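Epoxyqueuosine reductase (Streptococcus thermophilus, PDB 5D6S) belongs to the QueG family of epoxyqueuosine reductases and binds cobalamin and two iron-sulfur clusters in a single chain. Local coordinates at residues E113-G125 with K255-Q267. Numbering follows the deposited sequence.
With SF4 (iron/sulfur cluster), chain G.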
loop_
_atom_site.group_PDB
_atom_site.type_symbol
_atom_site.label_atom_id
_atom_site.label_comp_id
_atom_site.label_asym_id
_atom_site.label_seq_id
_atom_site.Cartn_x
_atom_site.Cartn_y
_atom_site.Cartn_z
ATOM N N GLU A 113 20.702 -18.435 6.005
ATOM C CA GLU A 113 21.353 -17.689 7.124
ATOM C C GLU A 113 20.581 -16.429 7.564
ATOM O O GLU A 113 20.470 -16.131 8.763
ATOM C CB GLU A 113 22.753 -17.166 6.759
ATOM C CG GLU A 113 23.642 -18.007 5.868
ATOM C CD GLU A 113 24.792 -17.170 5.319
ATOM O OE1 GLU A 113 25.049 -17.221 4.096
ATOM O OE2 GLU A 113 25.404 -16.417 6.109
ATOM N N PHE A 114 20.068 -15.722 6.555
ATOM C CA PHE A 114 19.497 -14.395 6.690
ATOM C C PHE A 114 18.012 -14.375 6.967
ATOM O O PHE A 114 17.217 -14.920 6.185
ATOM C CB PHE A 114 19.725 -13.645 5.406
ATOM C CG PHE A 114 21.168 -13.474 5.074
ATOM C CD1 PHE A 114 22.044 -12.888 6.005
ATOM C CD2 PHE A 114 21.665 -13.885 3.842
ATOM C CE1 PHE A 114 23.380 -12.728 5.707
ATOM C CE2 PHE A 114 23.003 -13.719 3.537
ATOM C CZ PHE A 114 23.859 -13.144 4.468
ATOM N N LYS A 115 17.619 -13.720 8.060
ATOM C CA LYS A 115 16.197 -13.628 8.388
ATOM C C LYS A 115 15.502 -12.711 7.364
ATOM O O LYS A 115 16.117 -11.830 6.764
ATOM C CB LYS A 115 15.960 -13.176 9.832
ATOM C CG LYS A 115 17.030 -13.632 10.807
ATOM C CD LYS A 115 16.539 -13.773 12.245
ATOM C CE LYS A 115 17.726 -13.758 13.201
ATOM N NZ LYS A 115 17.548 -14.678 14.350
ATOM N N ARG A 116 14.208 -12.927 7.201
ATOM C CA ARG A 116 13.431 -12.297 6.138
ATOM C C ARG A 116 12.327 -11.392 6.714
ATOM O O ARG A 116 11.784 -11.655 7.784
ATOM C CB ARG A 116 12.776 -13.363 5.259
ATOM C CG ARG A 116 13.736 -14.235 4.481
ATOM C CD ARG A 116 13.026 -15.329 3.679
ATOM N NE ARG A 116 13.386 -15.200 2.268
ATOM C CZ ARG A 116 14.325 -15.896 1.650
ATOM N NH1 ARG A 116 14.594 -15.650 0.373
ATOM N NH2 ARG A 116 14.985 -16.856 2.281
ATOM N N GLY A 117 12.021 -10.319 5.995
ATOM C CA GLY A 117 10.864 -9.500 6.306
ATOM C C GLY A 117 9.752 -9.833 5.339
ATOM O O GLY A 117 9.962 -10.558 4.365
ATOM N N LYS A 118 8.558 -9.341 5.630
ATOM C CA LYS A 118 7.410 -9.485 4.739
ATOM C C LYS A 118 7.110 -8.145 4.089
ATOM O O LYS A 118 7.445 -7.094 4.597
ATOM C CB LYS A 118 6.154 -9.946 5.486
ATOM C CG LYS A 118 6.264 -11.215 6.323
ATOM C CD LYS A 118 5.073 -11.320 7.289
ATOM C CE LYS A 118 5.267 -12.373 8.371
ATOM N NZ LYS A 118 5.398 -13.744 7.806
ATOM N N ILE A 119 6.398 -8.197 2.990
ATOM C CA ILE A 119 6.085 -7.024 2.211
ATOM C C ILE A 119 4.729 -7.293 1.532
ATOM O O ILE A 119 4.562 -8.299 0.882
ATOM C CB ILE A 119 7.205 -6.722 1.200
ATOM C CG1 ILE A 119 6.577 -5.800 0.116
ATOM C CG2 ILE A 119 7.809 -8.053 0.753
ATOM C CD1 ILE A 119 6.491 -6.227 -1.337
ATOM N N THR A 120 3.757 -6.400 1.740
ATOM C CA THR A 120 2.335 -6.626 1.372
ATOM C C THR A 120 2.103 -7.296 0.020
ATOM O O THR A 120 2.778 -6.974 -0.958
ATOM C CB THR A 120 1.507 -5.321 1.377
ATOM O OG1 THR A 120 0.186 -5.600 0.901
ATOM C CG2 THR A 120 2.104 -4.279 0.481
ATOM N N PRO A 121 1.144 -8.236 -0.043
ATOM C CA PRO A 121 0.834 -8.904 -1.318
ATOM C C PRO A 121 0.351 -7.929 -2.385
ATOM O O PRO A 121 0.454 -8.237 -3.572
ATOM C CB PRO A 121 -0.281 -9.895 -0.965
ATOM C CG PRO A 121 -0.552 -9.783 0.503
ATOM C CD PRO A 121 0.229 -8.629 1.054
ATOM N N ASN A 122 -0.168 -6.766 -1.946
ATOM C CA ASN A 122 -0.506 -5.641 -2.836
ATOM C C ASN A 122 0.654 -5.210 -3.731
ATOM O O ASN A 122 0.461 -4.504 -4.726
ATOM C CB ASN A 122 -0.978 -4.437 -2.004
ATOM C CG ASN A 122 -1.707 -3.381 -2.838
ATOM O OD1 ASN A 122 -2.622 -3.688 -3.597
ATOM N ND2 ASN A 122 -1.311 -2.129 -2.694
ATOM N N SER A 123 1.869 -5.596 -3.337
ATOM C CA SER A 123 3.067 -5.240 -4.055
ATOM C C SER A 123 3.880 -6.465 -4.470
ATOM O O SER A 123 5.096 -6.350 -4.656
ATOM C CB SER A 123 3.926 -4.316 -3.199
ATOM O OG SER A 123 4.992 -3.770 -3.954
ATOM N N TRP A 124 3.231 -7.631 -4.618
ATOM C CA TRP A 124 3.926 -8.817 -5.171
ATOM C C TRP A 124 3.833 -8.772 -6.655
ATOM O O TRP A 124 2.828 -8.365 -7.202
ATOM C CB TRP A 124 3.356 -10.127 -4.677
ATOM C CG TRP A 124 3.505 -10.364 -3.210
ATOM C CD1 TRP A 124 4.312 -9.686 -2.343
ATOM C CD2 TRP A 124 2.844 -11.376 -2.441
ATOM N NE1 TRP A 124 4.178 -10.192 -1.072
ATOM C CE2 TRP A 124 3.274 -11.224 -1.097
ATOM C CE3 TRP A 124 1.915 -12.373 -2.745
ATOM C CZ2 TRP A 124 2.804 -12.043 -0.060
ATOM C CZ3 TRP A 124 1.441 -13.182 -1.712
ATOM C CH2 TRP A 124 1.899 -13.017 -0.388
ATOM N N GLY A 125 4.918 -9.126 -7.327
ATOM C CA GLY A 125 4.941 -9.115 -8.785
ATOM C C GLY A 125 4.766 -7.737 -9.364
ATOM O O GLY A 125 4.796 -6.744 -8.634
ATOM N N LYS A 255 5.435 -1.870 15.887
ATOM C CA LYS A 255 4.216 -2.400 15.318
ATOM C C LYS A 255 4.269 -2.878 13.883
ATOM O O LYS A 255 3.394 -3.645 13.471
ATOM C CB LYS A 255 3.093 -1.373 15.458
ATOM C CG LYS A 255 2.878 -0.941 16.900
ATOM C CD LYS A 255 1.624 -0.107 17.049
ATOM C CE LYS A 255 1.357 0.204 18.499
ATOM N NZ LYS A 255 0.207 1.134 18.647
ATOM N N ILE A 256 5.229 -2.423 13.092
ATOM C CA ILE A 256 5.322 -2.938 11.716
ATOM C C ILE A 256 5.907 -4.335 11.745
ATOM O O ILE A 256 5.942 -5.013 10.705
ATOM C CB ILE A 256 6.122 -2.062 10.746
ATOM C CG1 ILE A 256 7.596 -1.979 11.132
ATOM C CG2 ILE A 256 5.565 -0.649 10.709
ATOM C CD1 ILE A 256 8.471 -1.387 10.042
ATOM N N LYS A 257 6.313 -4.790 12.938
ATOM C CA LYS A 257 6.907 -6.122 13.124
ATOM C C LYS A 257 7.957 -6.319 12.066
ATOM O O LYS A 257 8.931 -5.577 12.042
ATOM C CB LYS A 257 5.838 -7.210 13.101
ATOM C CG LYS A 257 4.899 -7.189 14.305
ATOM C CD LYS A 257 4.095 -8.477 14.378
ATOM C CE LYS A 257 3.633 -8.797 15.799
ATOM N NZ LYS A 257 2.542 -7.898 16.249
ATOM N N THR A 258 7.731 -7.236 11.138
ATOM C CA THR A 258 8.675 -7.457 10.025
ATOM C C THR A 258 8.089 -7.073 8.677
ATOM O O THR A 258 8.673 -7.321 7.647
ATOM C CB THR A 258 9.119 -8.939 9.962
ATOM O OG1 THR A 258 7.977 -9.783 9.748
ATOM C CG2 THR A 258 9.801 -9.335 11.264
ATOM N N VAL A 259 6.928 -6.441 8.683
ATOM C CA VAL A 259 6.285 -6.015 7.439
ATOM C C VAL A 259 6.868 -4.674 7.042
ATOM O O VAL A 259 6.486 -3.645 7.617
ATOM C CB VAL A 259 4.750 -5.901 7.586
ATOM C CG1 VAL A 259 4.133 -5.523 6.263
ATOM C CG2 VAL A 259 4.148 -7.227 8.039
ATOM N N ILE A 260 7.774 -4.694 6.064
ATOM C CA ILE A 260 8.535 -3.512 5.689
ATOM C C ILE A 260 7.897 -2.662 4.604
ATOM O O ILE A 260 8.455 -1.654 4.190
ATOM C CB ILE A 260 9.965 -3.854 5.220
ATOM C CG1 ILE A 260 9.948 -4.609 3.905
ATOM C CG2 ILE A 260 10.725 -4.596 6.314
ATOM C CD1 ILE A 260 11.320 -5.019 3.409
ATOM N N TYR A 261 6.728 -3.057 4.147
ATOM C CA TYR A 261 5.959 -2.252 3.183
ATOM C C TYR A 261 4.468 -2.615 3.231
ATOM O O TYR A 261 4.088 -3.764 3.033
ATOM C CB TYR A 261 6.479 -2.422 1.750
ATOM C CG TYR A 261 5.880 -1.406 0.818
ATOM C CD1 TYR A 261 6.350 -0.105 0.804
ATOM C CD2 TYR A 261 4.806 -1.723 -0.014
ATOM C CE1 TYR A 261 5.783 0.864 -0.015
ATOM C CE2 TYR A 261 4.246 -0.768 -0.854
ATOM C CZ TYR A 261 4.735 0.535 -0.835
ATOM O OH TYR A 261 4.175 1.522 -1.623
ATOM N N GLY A 262 3.628 -1.632 3.522
ATOM C CA GLY A 262 2.195 -1.870 3.612
ATOM C C GLY A 262 1.795 -2.558 4.901
ATOM O O GLY A 262 2.633 -2.850 5.767
ATOM N N CYS A 263 0.484 -2.762 5.025
ATOM C CA CYS A 263 -0.135 -3.465 6.111
ATOM C C CYS A 263 -1.371 -4.154 5.543
ATOM O O CYS A 263 -2.142 -3.542 4.799
ATOM C CB CYS A 263 -0.499 -2.470 7.224
ATOM S SG CYS A 263 -1.398 -3.119 8.642
ATOM N N ASP A 264 -1.592 -5.394 5.961
ATOM C CA ASP A 264 -2.773 -6.159 5.566
ATOM C C ASP A 264 -3.641 -6.613 6.740
ATOM O O ASP A 264 -4.594 -7.352 6.552
ATOM C CB ASP A 264 -2.339 -7.361 4.749
ATOM C CG ASP A 264 -1.798 -6.956 3.393
ATOM O OD1 ASP A 264 -0.820 -6.179 3.353
ATOM O OD2 ASP A 264 -2.359 -7.398 2.384
ATOM N N ILE A 265 -3.348 -6.132 7.944
ATOM C CA ILE A 265 -4.018 -6.625 9.141
ATOM C C ILE A 265 -5.559 -6.486 9.032
ATOM O O ILE A 265 -6.286 -7.383 9.423
ATOM C CB ILE A 265 -3.389 -5.965 10.410
ATOM C CG1 ILE A 265 -1.971 -6.541 10.612
ATOM C CG2 ILE A 265 -4.212 -6.202 11.680
ATOM C CD1 ILE A 265 -1.051 -5.716 11.501
ATOM N N CYS A 266 -6.041 -5.365 8.502
ATOM C CA CYS A 266 -7.487 -5.069 8.421
ATOM C C CYS A 266 -8.185 -5.862 7.326
ATOM O O CYS A 266 -9.404 -5.811 7.209
ATOM C CB CYS A 266 -7.743 -3.560 8.232
ATOM S SG CYS A 266 -6.738 -2.713 6.975
ATOM N N GLN A 267 -7.410 -6.594 6.537
ATOM C CA GLN A 267 -7.928 -7.499 5.509
ATOM C C GLN A 267 -7.804 -8.984 5.890
ATOM O O GLN A 267 -8.700 -9.778 5.619
ATOM C CB GLN A 267 -7.176 -7.278 4.189
ATOM C CG GLN A 267 -7.522 -5.981 3.454
ATOM C CD GLN A 267 -6.669 -5.784 2.202
ATOM O OE1 GLN A 267 -5.552 -5.260 2.273
ATOM N NE2 GLN A 267 -7.187 -6.200 1.056
HETATM FE FE1 SF4 G . -3.828 0.577 8.269
HETATM FE FE2 SF4 G . -3.091 -1.722 9.174
HETATM FE FE3 SF4 G . -5.468 -1.428 8.141
HETATM FE FE4 SF4 G . -4.937 -0.397 10.433
HETATM S S1 SF4 G . -4.942 -2.418 9.925
HETATM S S2 SF4 G . -5.871 0.519 8.808
HETATM S S3 SF4 G . -2.869 0.108 10.112
HETATM S S4 SF4 G . -3.609 -1.215 7.171
#
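Thr120 OG1 is gripped from two sides: it donates to Asp264 OD1 at 2.7 Å, meeting the syn lone pair of the carboxylate, and accepts the backbone N of Asn122, which closes an ST turn. With its hydroxyl anti to the backbone N (chi1 175°), Thr120 lays OG1 against the acid and sends CG2 to CD2 of the Tyr261 ring, 3.8 Å away. The other carboxylate oxygen, Asp264 OD2, rests 3.2 Å from Pro121 CD. OD1 also makes a weak hydrogen bond to cobalamin, and both Thr120 and Asp264 line its pocket. Farther back the two segments are joined by backbone bonds: Lys118 N donates to Thr258 O, and Lys118 O accepts from Ile260 N at 2.8 Å. Further along, Thr120 N reaches Tyr261 O at 3.0 Å. Lys118 and Val259 form a single beta bridge, while Ile119 CG1 packs on Tyr261 CB at 3.8 Å. Just past the joint, Cys263 SG and Cys266 SG bind two irons of one cluster, and Cys263 N donates to cobalamin. The contact thus ties the loop between strand 93-100 and helix 128-144 to the cluster-binding segment 255-267, which runs into helix 265-268; Ile260 and Tyr261 lean on helix 318-331, and Cys263 touches helix 238-243.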